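Local coordinates for protein light Chain (Clostridium botulinum, PDB 6BVD) that is the zinc metalloprotease light chain of the mosaic botulinum neurotoxin type HA and, like its relatives, probably cleaves a neuronal SNARE protein, at residues I113-G121 and F316-Y324; T131-F139 and V149-I157. All coordinates share one frame; numbering follows the deposited sequence.

Interaction 1. Residues I113-G121 and F316-Y324; sequences IKNAIPYLG and FKNLYEWKY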
loop_
_atom_site.group_PDB
_atom_site.type_symbol
_atom_site.label_atom_id
_atom_site.label_comp_id
_atom_site.label_asym_id
_atom_site.label_seq_id
_atom_site.Cartn_x
_atom_site.Cartn_y
_atom_site.Cartn_z
ATOM N N ILE A 113 13.385 13.000 10.036
ATOM C CA ILE A 113 13.733 13.722 8.812
ATOM C C ILE A 113 12.854 14.992 8.638
ATOM O O ILE A 113 13.281 15.999 8.054
ATOM C CB ILE A 113 13.605 12.810 7.595
ATOM C CG1 ILE A 113 14.681 11.697 7.652
ATOM C CG2 ILE A 113 13.825 13.593 6.340
ATOM C CD1 ILE A 113 16.120 12.237 7.648
ATOM N N LYS A 114 11.608 14.898 9.094
ATOM C CA LYS A 114 10.671 16.022 9.002
ATOM C C LYS A 114 10.980 17.088 10.028
ATOM O O LYS A 114 10.979 18.277 9.716
ATOM C CB LYS A 114 9.240 15.516 9.183
ATOM C CG LYS A 114 8.205 16.637 9.461
ATOM C CD LYS A 114 6.819 15.991 9.743
ATOM C CE LYS A 114 5.787 17.027 10.206
ATOM N NZ LYS A 114 4.452 16.378 10.490
ATOM N N ASN A 115 11.290 16.661 11.242
ATOM C CA ASN A 115 11.372 17.558 12.401
ATOM C C ASN A 115 12.754 18.122 12.754
ATOM O O ASN A 115 12.812 19.101 13.497
ATOM C CB ASN A 115 10.820 16.852 13.648
ATOM C CG ASN A 115 9.322 16.591 13.547
ATOM O OD1 ASN A 115 8.598 17.371 12.924
ATOM N ND2 ASN A 115 8.851 15.508 14.175
ATOM N N ALA A 116 13.838 17.519 12.262
ATOM C CA ALA A 116 15.192 18.003 12.648
ATOM C C ALA A 116 15.626 19.153 11.739
ATOM O O ALA A 116 16.624 19.066 11.034
ATOM C CB ALA A 116 16.240 16.895 12.603
ATOM N N ILE A 117 14.903 20.250 11.791
ATOM C CA ILE A 117 15.249 21.374 10.917
ATOM C C ILE A 117 16.647 21.992 11.244
ATOM O O ILE A 117 17.089 22.027 12.390
ATOM C CB ILE A 117 14.181 22.443 11.013
ATOM C CG1 ILE A 117 14.228 23.078 12.391
ATOM C CG2 ILE A 117 12.753 21.853 10.711
ATOM C CD1 ILE A 117 13.479 24.412 12.442
ATOM N N PRO A 118 17.366 22.483 10.234
ATOM C CA PRO A 118 18.671 23.109 10.526
ATOM C C PRO A 118 18.599 24.339 11.451
ATOM O O PRO A 118 17.578 25.022 11.451
ATOM C CB PRO A 118 19.170 23.532 9.149
ATOM C CG PRO A 118 18.490 22.631 8.223
ATOM C CD PRO A 118 17.124 22.380 8.787
ATOM N N TYR A 119 19.632 24.586 12.252
ATOM C CA TYR A 119 19.711 25.813 13.046
ATOM C C TYR A 119 19.799 26.996 12.087
ATOM O O TYR A 119 20.471 26.891 11.066
ATOM C CB TYR A 119 20.919 25.809 13.987
ATOM C CG TYR A 119 20.963 27.008 14.932
ATOM C CD1 TYR A 119 20.259 26.991 16.122
ATOM C CD2 TYR A 119 21.620 28.196 14.575
ATOM C CE1 TYR A 119 20.267 28.079 16.983
ATOM C CE2 TYR A 119 21.604 29.294 15.424
ATOM C CZ TYR A 119 20.928 29.229 16.628
ATOM O OH TYR A 119 20.932 30.304 17.494
ATOM N N LEU A 120 19.120 28.096 12.427
ATOM C CA LEU A 120 19.147 29.328 11.596
ATOM C C LEU A 120 20.427 30.138 11.886
ATOM O O LEU A 120 20.415 31.213 12.509
ATOM C CB LEU A 120 17.866 30.172 11.822
ATOM C CG LEU A 120 16.549 29.476 11.415
ATOM C CD1 LEU A 120 15.284 30.370 11.693
ATOM C CD2 LEU A 120 16.527 28.967 9.966
ATOM N N GLY A 121 21.569 29.581 11.488
ATOM C CA GLY A 121 22.820 30.283 11.690
ATOM C C GLY A 121 23.952 29.292 11.576
ATOM O O GLY A 121 23.702 28.071 11.557
ATOM N N PHE A 316 10.815 29.374 17.329
ATOM C CA PHE A 316 12.043 28.693 16.874
ATOM C C PHE A 316 12.951 28.372 18.042
ATOM O O PHE A 316 13.608 27.320 18.018
ATOM C CB PHE A 316 12.815 29.501 15.809
ATOM C CG PHE A 316 12.337 29.238 14.409
ATOM C CD1 PHE A 316 13.000 28.345 13.591
ATOM C CD2 PHE A 316 11.181 29.855 13.928
ATOM C CE1 PHE A 316 12.548 28.077 12.300
ATOM C CE2 PHE A 316 10.719 29.610 12.656
ATOM C CZ PHE A 316 11.402 28.701 11.829
ATOM N N LYS A 317 13.000 29.227 19.068
ATOM C CA LYS A 317 13.778 28.886 20.273
ATOM C C LYS A 317 13.240 27.629 20.977
ATOM O O LYS A 317 14.018 26.811 21.493
ATOM C CB LYS A 317 13.801 30.048 21.271
ATOM C CG LYS A 317 14.664 31.231 20.824
ATOM C CD LYS A 317 14.705 32.288 21.911
ATOM C CE LYS A 317 15.555 33.483 21.463
ATOM N NZ LYS A 317 15.646 34.516 22.532
ATOM N N ASN A 318 11.920 27.515 21.050
ATOM C CA ASN A 318 11.322 26.296 21.596
ATOM C C ASN A 318 11.696 25.094 20.755
ATOM O O ASN A 318 11.997 24.014 21.269
ATOM C CB ASN A 318 9.796 26.420 21.664
ATOM C CG ASN A 318 9.354 27.506 22.594
ATOM O OD1 ASN A 318 10.135 27.978 23.420
ATOM N ND2 ASN A 318 8.097 27.933 22.460
ATOM N N LEU A 319 11.691 25.286 19.446
ATOM C CA LEU A 319 12.008 24.196 18.540
ATOM C C LEU A 319 13.455 23.674 18.723
ATOM O O LEU A 319 13.667 22.443 18.736
ATOM C CB LEU A 319 11.767 24.652 17.119
ATOM C CG LEU A 319 11.502 23.586 16.073
ATOM C CD1 LEU A 319 10.772 24.272 14.930
ATOM C CD2 LEU A 319 12.793 22.950 15.602
ATOM N N TYR A 320 14.430 24.577 18.885
ATOM C CA TYR A 320 15.843 24.162 19.081
ATOM C C TYR A 320 16.089 23.637 20.506
ATOM O O TYR A 320 16.946 22.759 20.719
ATOM C CB TYR A 320 16.807 25.330 18.758
ATOM C CG TYR A 320 16.714 25.717 17.297
ATOM C CD1 TYR A 320 16.746 24.739 16.312
ATOM C CD2 TYR A 320 16.540 27.054 16.896
ATOM C CE1 TYR A 320 16.589 25.037 14.991
ATOM C CE2 TYR A 320 16.410 27.378 15.557
ATOM C CZ TYR A 320 16.453 26.382 14.593
ATOM O OH TYR A 320 16.307 26.663 13.230
ATOM N N GLU A 321 15.304 24.128 21.474
ATOM C CA GLU A 321 15.377 23.603 22.830
ATOM C C GLU A 321 15.060 22.108 22.809
ATOM O O GLU A 321 15.784 21.308 23.412
ATOM C CB GLU A 321 14.423 24.321 23.776
ATOM C CG GLU A 321 14.382 23.668 25.171
ATOM C CD GLU A 321 13.285 24.250 26.072
ATOM O OE1 GLU A 321 12.510 25.101 25.584
ATOM O OE2 GLU A 321 13.177 23.820 27.248
ATOM N N TRP A 322 14.012 21.750 22.074
ATOM C CA TRP A 322 13.617 20.357 21.890
ATOM C C TRP A 322 14.604 19.541 21.030
ATOM O O TRP A 322 14.978 18.413 21.411
ATOM C CB TRP A 322 12.232 20.265 21.258
ATOM C CG TRP A 322 11.874 18.849 21.037
ATOM C CD1 TRP A 322 11.866 18.203 19.843
ATOM C CD2 TRP A 322 11.394 17.910 22.011
ATOM N NE1 TRP A 322 11.438 16.914 20.010
ATOM C CE2 TRP A 322 11.132 16.710 21.331
ATOM C CE3 TRP A 322 11.156 17.970 23.396
ATOM C CZ2 TRP A 322 10.652 15.563 21.987
ATOM C CZ3 TRP A 322 10.667 16.840 24.047
ATOM C CH2 TRP A 322 10.426 15.654 23.342
ATOM N N LYS A 323 14.992 20.088 19.868
ATOM C CA LYS A 323 15.886 19.411 18.928
ATOM C C LYS A 323 17.201 19.002 19.588
ATOM O O LYS A 323 17.650 17.867 19.429
ATOM C CB LYS A 323 16.205 20.305 17.725
ATOM C CG LYS A 323 17.186 19.659 16.742
ATOM C CD LYS A 323 17.597 20.614 15.608
ATOM C CE LYS A 323 18.455 19.876 14.575
ATOM N NZ LYS A 323 19.233 20.698 13.621
ATOM N N TYR A 324 17.822 19.935 20.309
ATOM C CA TYR A 324 19.128 19.663 20.898
ATOM C C TYR A 324 19.015 19.181 22.328
ATOM O O TYR A 324 20.022 18.972 22.976
ATOM C CB TYR A 324 20.016 20.906 20.835
ATOM C CG TYR A 324 20.345 21.287 19.432
ATOM C CD1 TYR A 324 21.257 20.528 18.690
ATOM C CD2 TYR A 324 19.792 22.425 18.838
ATOM C CE1 TYR A 324 21.571 20.853 17.409
ATOM C CE2 TYR A 324 20.115 22.777 17.532
ATOM C CZ TYR A 324 21.007 21.980 16.830
ATOM O OH TYR A 324 21.351 22.263 15.549
#
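Two consecutive backbone carbonyls, those of I117 and P118, are each taken by a side chain from the same helix, so that K323 and Y320 hold the irregular chain that follows helix 104-115. K323 NZ donates to I117 O at 2.8 Å, coming from above the carbonyl plane, 44° out of it. With CG anti to the backbone N (chi1 178°) and the rest of its chain extended, the lysine reaches past Y324, its CD lying over one face of that ring. Its ammonium group also donates to Y324 OH, itself hydrogen-bonded to G188 O, and to L237 O at the end of helix 222-237. One turn earlier, Y320 OH gives its proton to P118 O at 2.7 Å, slightly tilted from the carbonyl plane.

Apolar groups close in round these bonds. Y119 sets CD1 over the centre of the Y320 ring, 3.7 Å above its plane, with the two rings inclined at 41°. The CD1 methyl of L120 sits over a face of F316, 4.0 Å from the ring centroid, in a CH-pi contact. I117 lays CG1 against L319 CD2 at 3.5 Å, while its CD1 meets F316. The 113-121 segment, which leaves helix 104-115 at the inverse gamma turn centred on A116, is thus clasped to helix 313-323. The buried ammonium group is gripped by two carbonyls and a phenol oxygen; these three oxygens would help to stabilise its charge, which ties three parts of the fold together.

Interaction 2. Residues T131-F139 and V149-I157; sequences TTNNRTVSF and VQQMANLII
Q150 runs beside S138 and F139. Its CA-H points to F139 O (CA to O 3.5 Å), and its extended side chain carries the amide toward the loop before S138, with OE1 3.5 Å from S138 OG. That hydroxyl is engaged by its own segment, donating to T132 O nearly in line with the carbonyl bond.

Q151 forms the regular antiparallel pair with F139. F139 N donates to Q151 O at 2.9 Å, and Q151 N returns the same bond to F139 O. The Q151 carbonyl oxygen also lies over the centre of the F139 ring, 3.9 Å above its plane. The phenylalanine puts CG between its backbone N and carbonyl carbon (chi1 45°), which swings the ring back across the partner strand. The side chain of Q151 reaches W46 of strand 45-48.

M152 rests its CG 3.5 Å from V137 O, and its CA-H faces the same oxygen. Beyond it, a water donates to both V137 O and A153 O, spanning the point where the backbones part.

A153 meets the edge of the F139 ring, with its CB 3.6 Å from CE2. N154 uses ND2 to bond I113 O, and I156 then brings CD1 to within 4.3 Å of F139 CE2.

The arrangement is the open end of a beta hairpin, strands 138-142 and 148-152, at the edge of the mixed sheet. After M152 the chain rejoins that sheet as strand 155-158, next to strand 45-48, and the F139 ring touches both A153 and I156, on the path from strand 148-152 to strand 155-158.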
loop_
_atom_site.group_PDB
_atom_site.type_symbol
_atom_site.label_atom_id
_atom_site.label_comp_id
_atom_site.label_asym_id
_atom_site.label_seq_id
_atom_site.Cartn_x
_atom_site.Cartn_y
_atom_site.Cartn_z
ATOM N N THR A 131 19.396 33.576 11.333
ATOM C CA THR A 131 19.691 33.894 9.943
ATOM C C THR A 131 19.028 32.927 8.940
ATOM O O THR A 131 19.310 31.715 8.907
ATOM C CB THR A 131 21.207 33.931 9.732
ATOM O OG1 THR A 131 21.744 34.954 10.572
ATOM C CG2 THR A 131 21.545 34.229 8.303
ATOM N N THR A 132 18.146 33.486 8.118
ATOM C CA THR A 132 17.365 32.715 7.176
ATOM C C THR A 132 17.821 32.935 5.735
ATOM O O THR A 132 17.451 32.195 4.858
ATOM C CB THR A 132 15.867 33.077 7.241
ATOM O OG1 THR A 132 15.698 34.428 6.803
ATOM C CG2 THR A 132 15.343 32.924 8.642
ATOM N N ASN A 133 18.627 33.948 5.471
ATOM C CA ASN A 133 18.773 34.359 4.083
ATOM C C ASN A 133 20.056 33.873 3.428
ATOM O O ASN A 133 20.860 34.675 2.927
ATOM C CB ASN A 133 18.692 35.889 3.973
ATOM C CG ASN A 133 19.698 36.586 4.857
ATOM O OD1 ASN A 133 20.186 36.027 5.842
ATOM N ND2 ASN A 133 20.034 37.815 4.499
ATOM N N ASN A 134 20.305 32.566 3.493
ATOM C CA ASN A 134 21.368 32.000 2.683
ATOM C C ASN A 134 21.052 30.531 2.309
ATOM O O ASN A 134 20.083 29.928 2.830
ATOM C CB ASN A 134 22.717 32.133 3.390
ATOM C CG ASN A 134 22.806 31.326 4.668
ATOM O OD1 ASN A 134 22.759 30.097 4.630
ATOM N ND2 ASN A 134 23.014 32.002 5.802
ATOM N N ARG A 135 21.858 29.969 1.407
ATOM C CA ARG A 135 21.506 28.737 0.719
ATOM C C ARG A 135 21.577 27.493 1.583
ATOM O O ARG A 135 21.111 26.423 1.144
ATOM C CB ARG A 135 22.390 28.526 -0.496
ATOM C CG ARG A 135 23.825 28.253 -0.149
ATOM C CD ARG A 135 24.478 27.500 -1.262
ATOM N NE ARG A 135 24.863 28.403 -2.349
ATOM C CZ ARG A 135 26.112 28.763 -2.628
ATOM N NH1 ARG A 135 27.127 28.380 -1.859
ATOM N NH2 ARG A 135 26.334 29.595 -3.634
ATOM N N THR A 136 22.094 27.608 2.798
ATOM C CA THR A 136 22.117 26.427 3.692
ATOM C C THR A 136 20.803 26.173 4.437
ATOM O O THR A 136 20.641 25.095 5.012
ATOM C CB THR A 136 23.225 26.524 4.769
ATOM O OG1 THR A 136 23.023 27.660 5.627
ATOM C CG2 THR A 136 24.659 26.555 4.126
ATOM N N VAL A 137 19.887 27.160 4.455
ATOM C CA VAL A 137 18.641 27.037 5.208
ATOM C C VAL A 137 17.372 27.390 4.383
ATOM O O VAL A 137 16.297 26.934 4.703
ATOM C CB VAL A 137 18.664 27.920 6.489
ATOM C CG1 VAL A 137 19.655 27.362 7.487
ATOM C CG2 VAL A 137 18.976 29.426 6.155
ATOM N N SER A 138 17.495 28.149 3.296
ATOM C CA SER A 138 16.310 28.421 2.496
ATOM C C SER A 138 16.636 28.528 1.011
ATOM O O SER A 138 17.803 28.576 0.617
ATOM C CB SER A 138 15.624 29.698 3.022
ATOM O OG SER A 138 16.452 30.802 2.769
ATOM N N PHE A 139 15.603 28.490 0.171
ATOM C CA PHE A 139 15.768 28.634 -1.280
ATOM C C PHE A 139 14.590 29.374 -1.903
ATOM O O PHE A 139 13.483 29.386 -1.337
ATOM C CB PHE A 139 15.934 27.268 -1.966
ATOM C CG PHE A 139 14.952 26.216 -1.483
ATOM C CD1 PHE A 139 13.671 26.136 -2.014
ATOM C CD2 PHE A 139 15.331 25.298 -0.496
ATOM C CE1 PHE A 139 12.746 25.173 -1.581
ATOM C CE2 PHE A 139 14.415 24.321 -0.040
ATOM C CZ PHE A 139 13.107 24.269 -0.581
ATOM N N VAL A 149 9.098 33.531 -3.809
ATOM C CA VAL A 149 9.206 33.653 -2.360
ATOM C C VAL A 149 10.324 32.734 -1.826
ATOM O O VAL A 149 10.816 31.862 -2.560
ATOM C CB VAL A 149 7.853 33.296 -1.650
ATOM C CG1 VAL A 149 6.735 34.234 -2.110
ATOM C CG2 VAL A 149 7.423 31.824 -1.906
ATOM N N GLN A 150 10.706 32.911 -0.559
ATOM C CA GLN A 150 11.739 32.069 0.056
ATOM C C GLN A 150 11.047 30.982 0.875
ATOM O O GLN A 150 9.987 31.197 1.458
ATOM C CB GLN A 150 12.696 32.859 0.952
ATOM C CG GLN A 150 13.739 33.700 0.222
ATOM C CD GLN A 150 14.889 34.142 1.138
ATOM O OE1 GLN A 150 14.846 33.938 2.353
ATOM N NE2 GLN A 150 15.923 34.749 0.550
ATOM N N GLN A 151 11.655 29.809 0.911
ATOM C CA GLN A 151 11.075 28.677 1.604
ATOM C C GLN A 151 12.185 27.876 2.299
ATOM O O GLN A 151 13.302 27.841 1.818
ATOM C CB GLN A 151 10.309 27.827 0.609
ATOM C CG GLN A 151 9.706 26.608 1.176
ATOM C CD GLN A 151 8.386 26.323 0.526
ATOM O OE1 GLN A 151 7.828 27.174 -0.175
ATOM N NE2 GLN A 151 7.888 25.125 0.729
ATOM N N MET A 152 11.893 27.311 3.465
ATOM C CA MET A 152 12.841 26.432 4.154
ATOM C C MET A 152 12.474 24.968 3.891
ATOM O O MET A 152 11.315 24.681 3.633
ATOM C CB MET A 152 12.858 26.714 5.658
ATOM C CG MET A 152 13.282 28.144 6.030
ATOM S SD MET A 152 13.299 28.407 7.813
ATOM C CE MET A 152 13.997 26.865 8.413
ATOM N N ALA A 153 13.453 24.060 3.936
ATOM C CA ALA A 153 13.181 22.604 3.840
ATOM C C ALA A 153 14.418 21.871 4.382
ATOM O O ALA A 153 15.418 22.514 4.698
ATOM C CB ALA A 153 12.890 22.164 2.395
ATOM N N ASN A 154 14.345 20.547 4.526
ATOM C CA ASN A 154 15.472 19.799 5.095
ATOM C C ASN A 154 16.237 18.987 4.043
ATOM O O ASN A 154 17.423 18.695 4.216
ATOM C CB ASN A 154 14.961 18.831 6.221
ATOM C CG ASN A 154 14.369 19.573 7.428
ATOM O OD1 ASN A 154 14.573 20.801 7.624
ATOM N ND2 ASN A 154 13.645 18.823 8.276
ATOM N N LEU A 155 15.571 18.589 2.974
ATOM C CA LEU A 155 16.150 17.601 2.066
ATOM C C LEU A 155 15.615 17.723 0.638
ATOM O O LEU A 155 14.424 17.866 0.421
ATOM C CB LEU A 155 15.861 16.157 2.594
ATOM C CG LEU A 155 16.215 15.018 1.631
ATOM C CD1 LEU A 155 17.693 14.938 1.284
ATOM C CD2 LEU A 155 15.734 13.642 2.271
ATOM N N ILE A 156 16.518 17.651 -0.331
ATOM C CA ILE A 156 16.156 17.602 -1.729
ATOM C C ILE A 156 16.795 16.371 -2.349
ATOM O O ILE A 156 18.026 16.208 -2.308
ATOM C CB ILE A 156 16.631 18.870 -2.474
ATOM C CG1 ILE A 156 16.015 20.115 -1.813
ATOM C CG2 ILE A 156 16.310 18.748 -3.964
ATOM C CD1 ILE A 156 16.559 21.418 -2.365
ATOM N N ILE A 157 15.961 15.520 -2.934
ATOM C CA ILE A 157 16.398 14.271 -3.560
ATOM C C ILE A 157 16.369 14.417 -5.050
ATOM O O ILE A 157 15.361 14.833 -5.584
ATOM C CB ILE A 157 15.493 13.057 -3.178
ATOM C CG1 ILE A 157 15.413 12.879 -1.642
ATOM C CG2 ILE A 157 16.041 11.762 -3.893
ATOM C CD1 ILE A 157 14.325 11.787 -1.163
HETATM O O HOH W 1 16.048 24.690 6.337
#

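The two contacts adjoin, their centres about 14 Å apart: L120 O probably accepts a bond from T131 N, so residues 113-121 touch both helix 313-323 and the segments of interaction 2. Interaction 1 is the more buried; it fixes an irregular chain to helix 313-323, distant in sequence, through side chains that bind carbonyls and through aromatic packing. Interaction 2 is only partly buried and local, joining neighbouring strands with backbone-to-backbone bonds, a bridging water and one phenylalanine ring. Both approach helix 222-237, which carries zinc ligands H228 and H232: interaction 1 at the end of that helix, interaction 2 through L155, which packs on L230 and V233.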